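Local coordinates for protein endo-beta-mannanase (Rhizomucor miehei, PDB 4QP0) that probably hydrolyses internal beta-1,4-mannosidic linkages in mannans, galactomannans and glucomannans as a secreted fungal glycoside hydrolase of family 5, at residues A[300-303]-A[304-308]; A[344-347]-A[348-352]. One frame throughout, in Å; residues are numbered along the deposited sequence.

Interaction 1: A[300-303]-A[304-308]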
loop_
_atom_site.group_PDB
_atom_site.type_symbol
_atom_site.label_atom_id
_atom_site.label_comp_id
_atom_site.label_asym_id
_atom_site.label_seq_id
_atom_site.Cartn_x
_atom_site.Cartn_y
_atom_site.Cartn_z
ATOM N N ALA A 300 19.928 -7.728 12.718
ATOM C CA ALA A 300 19.826 -8.669 13.828
ATOM C C ALA A 300 18.388 -8.868 14.342
ATOM O O ALA A 300 18.021 -9.981 14.694
ATOM C CB ALA A 300 20.755 -8.246 14.957
ATOM N N LEU A 301 17.580 -7.803 14.386
ATOM C CA LEU A 301 16.162 -7.944 14.743
ATOM C C LEU A 301 15.405 -8.725 13.683
ATOM O O LEU A 301 14.557 -9.556 13.995
ATOM C CB LEU A 301 15.494 -6.588 14.959
ATOM C CG LEU A 301 15.746 -5.854 16.281
ATOM C CD1 LEU A 301 14.966 -4.552 16.288
ATOM C CD2 LEU A 301 15.391 -6.687 17.507
ATOM N N ARG A 302 15.734 -8.463 12.424
ATOM C CA ARG A 302 15.093 -9.140 11.314
ATOM C C ARG A 302 15.442 -10.636 11.247
ATOM O O ARG A 302 14.547 -11.466 11.097
ATOM C CB ARG A 302 15.397 -8.411 10.007
ATOM C CG ARG A 302 14.854 -6.984 9.982
ATOM C CD ARG A 302 14.948 -6.338 8.608
ATOM N NE ARG A 302 16.323 -6.096 8.169
ATOM C CZ ARG A 302 16.971 -4.939 8.285
ATOM N NH1 ARG A 302 16.384 -3.873 8.830
ATOM N NH2 ARG A 302 18.209 -4.834 7.832
ATOM N N VAL A 303 16.717 -10.994 11.395
ATOM C CA VAL A 303 17.090 -12.429 11.423
ATOM C C VAL A 303 16.453 -13.172 12.608
ATOM O O VAL A 303 16.251 -14.388 12.555
ATOM C CB VAL A 303 18.622 -12.681 11.360
ATOM C CG1 VAL A 303 19.231 -12.004 10.147
ATOM C CG2 VAL A 303 19.335 -12.236 12.629
ATOM N N ALA A 304 16.116 -12.418 13.655
ATOM C CA ALA A 304 15.468 -12.949 14.855
ATOM C C ALA A 304 13.972 -13.186 14.687
ATOM O O ALA A 304 13.464 -14.247 15.060
ATOM C CB ALA A 304 15.706 -12.018 16.036
ATOM N N GLN A 305 13.268 -12.197 14.134
ATOM C CA GLN A 305 11.798 -12.202 14.174
ATOM C C GLN A 305 11.075 -12.476 12.845
ATOM O O GLN A 305 9.972 -13.022 12.845
ATOM C CB GLN A 305 11.269 -10.927 14.838
ATOM C CG GLN A 305 11.818 -10.657 16.241
ATOM C CD GLN A 305 11.417 -11.694 17.289
ATOM O OE1 GLN A 305 12.040 -11.779 18.349
ATOM N NE2 GLN A 305 10.380 -12.480 17.006
ATOM N N TYR A 306 11.688 -12.111 11.725
ATOM C CA TYR A 306 11.126 -12.424 10.409
ATOM C C TYR A 306 10.775 -13.918 10.237
ATOM O O TYR A 306 9.649 -14.228 9.848
ATOM C CB TYR A 306 12.040 -11.921 9.281
ATOM C CG TYR A 306 11.953 -10.433 8.992
ATOM C CD1 TYR A 306 12.333 -9.924 7.749
ATOM C CD2 TYR A 306 11.468 -9.535 9.944
ATOM C CE1 TYR A 306 12.249 -8.564 7.474
ATOM C CE2 TYR A 306 11.384 -8.182 9.673
ATOM C CZ TYR A 306 11.773 -7.704 8.438
ATOM O OH TYR A 306 11.691 -6.350 8.178
ATOM N N PRO A 307 11.711 -14.851 10.550
ATOM C CA PRO A 307 11.331 -16.267 10.425
ATOM C C PRO A 307 10.130 -16.638 11.291
ATOM O O PRO A 307 9.298 -17.458 10.882
ATOM C CB PRO A 307 12.584 -17.018 10.894
ATOM C CG PRO A 307 13.702 -16.082 10.602
ATOM C CD PRO A 307 13.145 -14.707 10.866
ATOM N N VAL A 308 10.039 -16.022 12.467
ATOM C CA VAL A 308 8.920 -16.248 13.372
ATOM C C VAL A 308 7.631 -15.732 12.741
ATOM O O VAL A 308 6.645 -16.471 12.656
ATOM C CB VAL A 308 9.154 -15.589 14.757
ATOM C CG1 VAL A 308 8.016 -15.914 15.718
ATOM C CG2 VAL A 308 10.486 -16.045 15.347
#
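R302 lays its aliphatic chain over one face of the Y306 ring, one helical turn further on. Its CB stands almost exactly on the ring normal, 3.8 Å from the centroid of the Y306 ring, in a CH-pi contact. CG follows at 3.5 Å from CZ of Y306, and CD reaches to 3.3 Å from OH of Y306. The two side chains run alongside each other because in both CG lies anti to the carbonyl carbon (chi1 -62° in R302, -78° in Y306). Beneath them the helix bond from Y306 N to R302 O, 3.0 Å, fixes the spacing. P307 has no N-H to continue this pattern, and its CD sits 3.5 Å from V303 O where a donor would normally come, so the helix kinks. Further out, R302 NH1 bonds to the carbonyls of L296, just after strand 289-294, and G335, in the loop before helix 345-358; Y306 OH takes the N-H of L296, and the Y306 ring meets Y294 of strand 289-294 edge to face. Both residues suit this buried place: arginine methylenes lie against the tyrosine ring while the polar tips satisfy main-chain groups of loops beyond strands 289-294 and 320-323.

Interaction 2: A[344-347]-A[348-352]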
loop_
_atom_site.group_PDB
_atom_site.type_symbol
_atom_site.label_atom_id
_atom_site.label_comp_id
_atom_site.label_asym_id
_atom_site.label_seq_id
_atom_site.Cartn_x
_atom_site.Cartn_y
_atom_site.Cartn_z
ATOM N N ASP A 344 22.457 -12.933 4.295
ATOM C CA ASP A 344 21.388 -13.625 5.018
ATOM C C ASP A 344 20.003 -13.384 4.395
ATOM O O ASP A 344 18.984 -13.367 5.096
ATOM C CB ASP A 344 21.400 -13.226 6.504
ATOM C CG ASP A 344 21.397 -11.712 6.717
ATOM O OD1 ASP A 344 21.238 -10.956 5.733
ATOM O OD2 ASP A 344 21.564 -11.281 7.881
ATOM N N ILE A 345 19.985 -13.217 3.075
ATOM C CA ILE A 345 18.759 -12.991 2.310
ATOM C C ILE A 345 17.793 -14.186 2.332
ATOM O O ILE A 345 16.575 -14.010 2.299
ATOM C CB ILE A 345 19.095 -12.547 0.861
ATOM C CG1 ILE A 345 17.870 -11.929 0.179
ATOM C CG2 ILE A 345 19.736 -13.682 0.055
ATOM C CD1 ILE A 345 17.314 -10.731 0.916
ATOM N N ALA A 346 18.344 -15.395 2.403
ATOM C CA ALA A 346 17.547 -16.609 2.453
ATOM C C ALA A 346 16.630 -16.636 3.665
ATOM O O ALA A 346 15.456 -16.982 3.555
ATOM C CB ALA A 346 18.446 -17.839 2.438
ATOM N N THR A 347 17.169 -16.275 4.826
ATOM C CA THR A 347 16.401 -16.375 6.059
ATOM C C THR A 347 15.574 -15.119 6.385
ATOM O O THR A 347 14.654 -15.187 7.195
ATOM C CB THR A 347 17.258 -16.844 7.258
ATOM O OG1 THR A 347 18.351 -15.948 7.458
ATOM C CG2 THR A 347 17.794 -18.249 7.000
ATOM N N THR A 348 15.888 -13.996 5.746
ATOM C CA THR A 348 15.076 -12.781 5.889
ATOM C C THR A 348 13.944 -12.716 4.857
ATOM O O THR A 348 12.874 -12.162 5.127
ATOM C CB THR A 348 15.924 -11.489 5.788
ATOM O OG1 THR A 348 16.685 -11.495 4.576
ATOM C CG2 THR A 348 16.879 -11.366 6.957
ATOM N N VAL A 349 14.181 -13.281 3.673
ATOM C CA VAL A 349 13.299 -13.048 2.527
ATOM C C VAL A 349 13.035 -14.306 1.708
ATOM O O VAL A 349 11.885 -14.604 1.380
ATOM C CB VAL A 349 13.883 -11.966 1.592
ATOM C CG1 VAL A 349 13.094 -11.890 0.293
ATOM C CG2 VAL A 349 13.914 -10.602 2.274
ATOM N N THR A 350 14.106 -15.035 1.391
ATOM C CA THR A 350 14.072 -16.082 0.364
ATOM C C THR A 350 13.323 -17.353 0.763
ATOM O O THR A 350 12.439 -17.807 0.025
ATOM C CB THR A 350 15.492 -16.369 -0.198
ATOM O OG1 THR A 350 15.704 -15.546 -1.346
ATOM C CG2 THR A 350 15.689 -17.832 -0.601
ATOM N N ASN A 351 13.664 -17.913 1.925
ATOM C CA ASN A 351 12.995 -19.117 2.416
ATOM C C ASN A 351 11.482 -18.993 2.369
ATOM O O ASN A 351 10.793 -19.922 1.952
ATOM C CB ASN A 351 13.457 -19.457 3.834
ATOM C CG ASN A 351 14.857 -20.055 3.863
ATOM O OD1 ASN A 351 15.478 -20.291 2.816
ATOM N ND2 ASN A 351 15.367 -20.293 5.068
ATOM N N HIS A 352 10.979 -17.830 2.779
ATOM C CA HIS A 352 9.547 -17.585 2.846
ATOM C C HIS A 352 8.920 -17.369 1.501
ATOM O O HIS A 352 7.786 -17.801 1.272
ATOM C CB HIS A 352 9.259 -16.397 3.751
ATOM C CG HIS A 352 7.789 -16.115 3.945
ATOM N ND1 HIS A 352 6.937 -17.028 4.447
ATOM C CD2 HIS A 352 7.038 -14.965 3.699
ATOM C CE1 HIS A 352 5.702 -16.491 4.517
ATOM N NE2 HIS A 352 5.768 -15.230 4.057
HETATM O O HOH W 1 18.884 -9.404 4.694
HETATM O O HOH W 2 12.489 -16.211 4.294
#
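T348 turns its side chain back over the start of helix 345-358, against D344. Its CB lies 3.7 Å from D344 O, and its methyl CG2 comes closer, 3.4 Å from that same oxygen. The hydroxyl sits between the backbone N and the carbonyl carbon (chi1 54°), which aims it at the helix start; OG1 donates to a water 3.0 Å away, and that water donates in turn to OD1 of D344. OD2 of D344 lies close to OD1 of D299, a like charge that could raise the pKa of one of the two acids. Next to this, I345 CD1 meets V349 CG2 at 3.7 Å, an apolar pair that also touches I338 of the preceding loop.

The backbone here widens into a pi-type turn. I345 O accepts from V349 N at 2.9 Å and also from T350 N at 2.8 Å, while A346 O receives N351 N at 2.6 Å in its carbonyl plane, on a lone pair. A second water bridges A346 O to H352 N. The H352 imidazole reaches E314 through ND1 and D321 through NE2, which would probably favour its doubly protonated form. With no direct capping bond, the D344 carboxylate is tied to the first turn at second hand, through water, and the doubled acceptor I345 O marks where the turn widens.

Neither contact closes a long loop: each links residues about one turn apart, in or at the start of a single helix, and they follow in series without nesting or crossing. Coming from the N terminus, strand 289-294 leads into helix 299-315, which holds interaction 1 and crosses over to the parallel strand 320-323. A loop containing the C330-C339 disulfide then brings the chain to interaction 2. Helix 299-315 touches the start of helix 345-358, with V303 against D344 and T348, and P307 against the T347 carbonyl. V349 and H352 touch E22 of barrel strand 17-25, and I345 and T350 touch L47, so interaction 2 sets the C-terminal helix between helices 299-315 and 34-47, where the barrel closes.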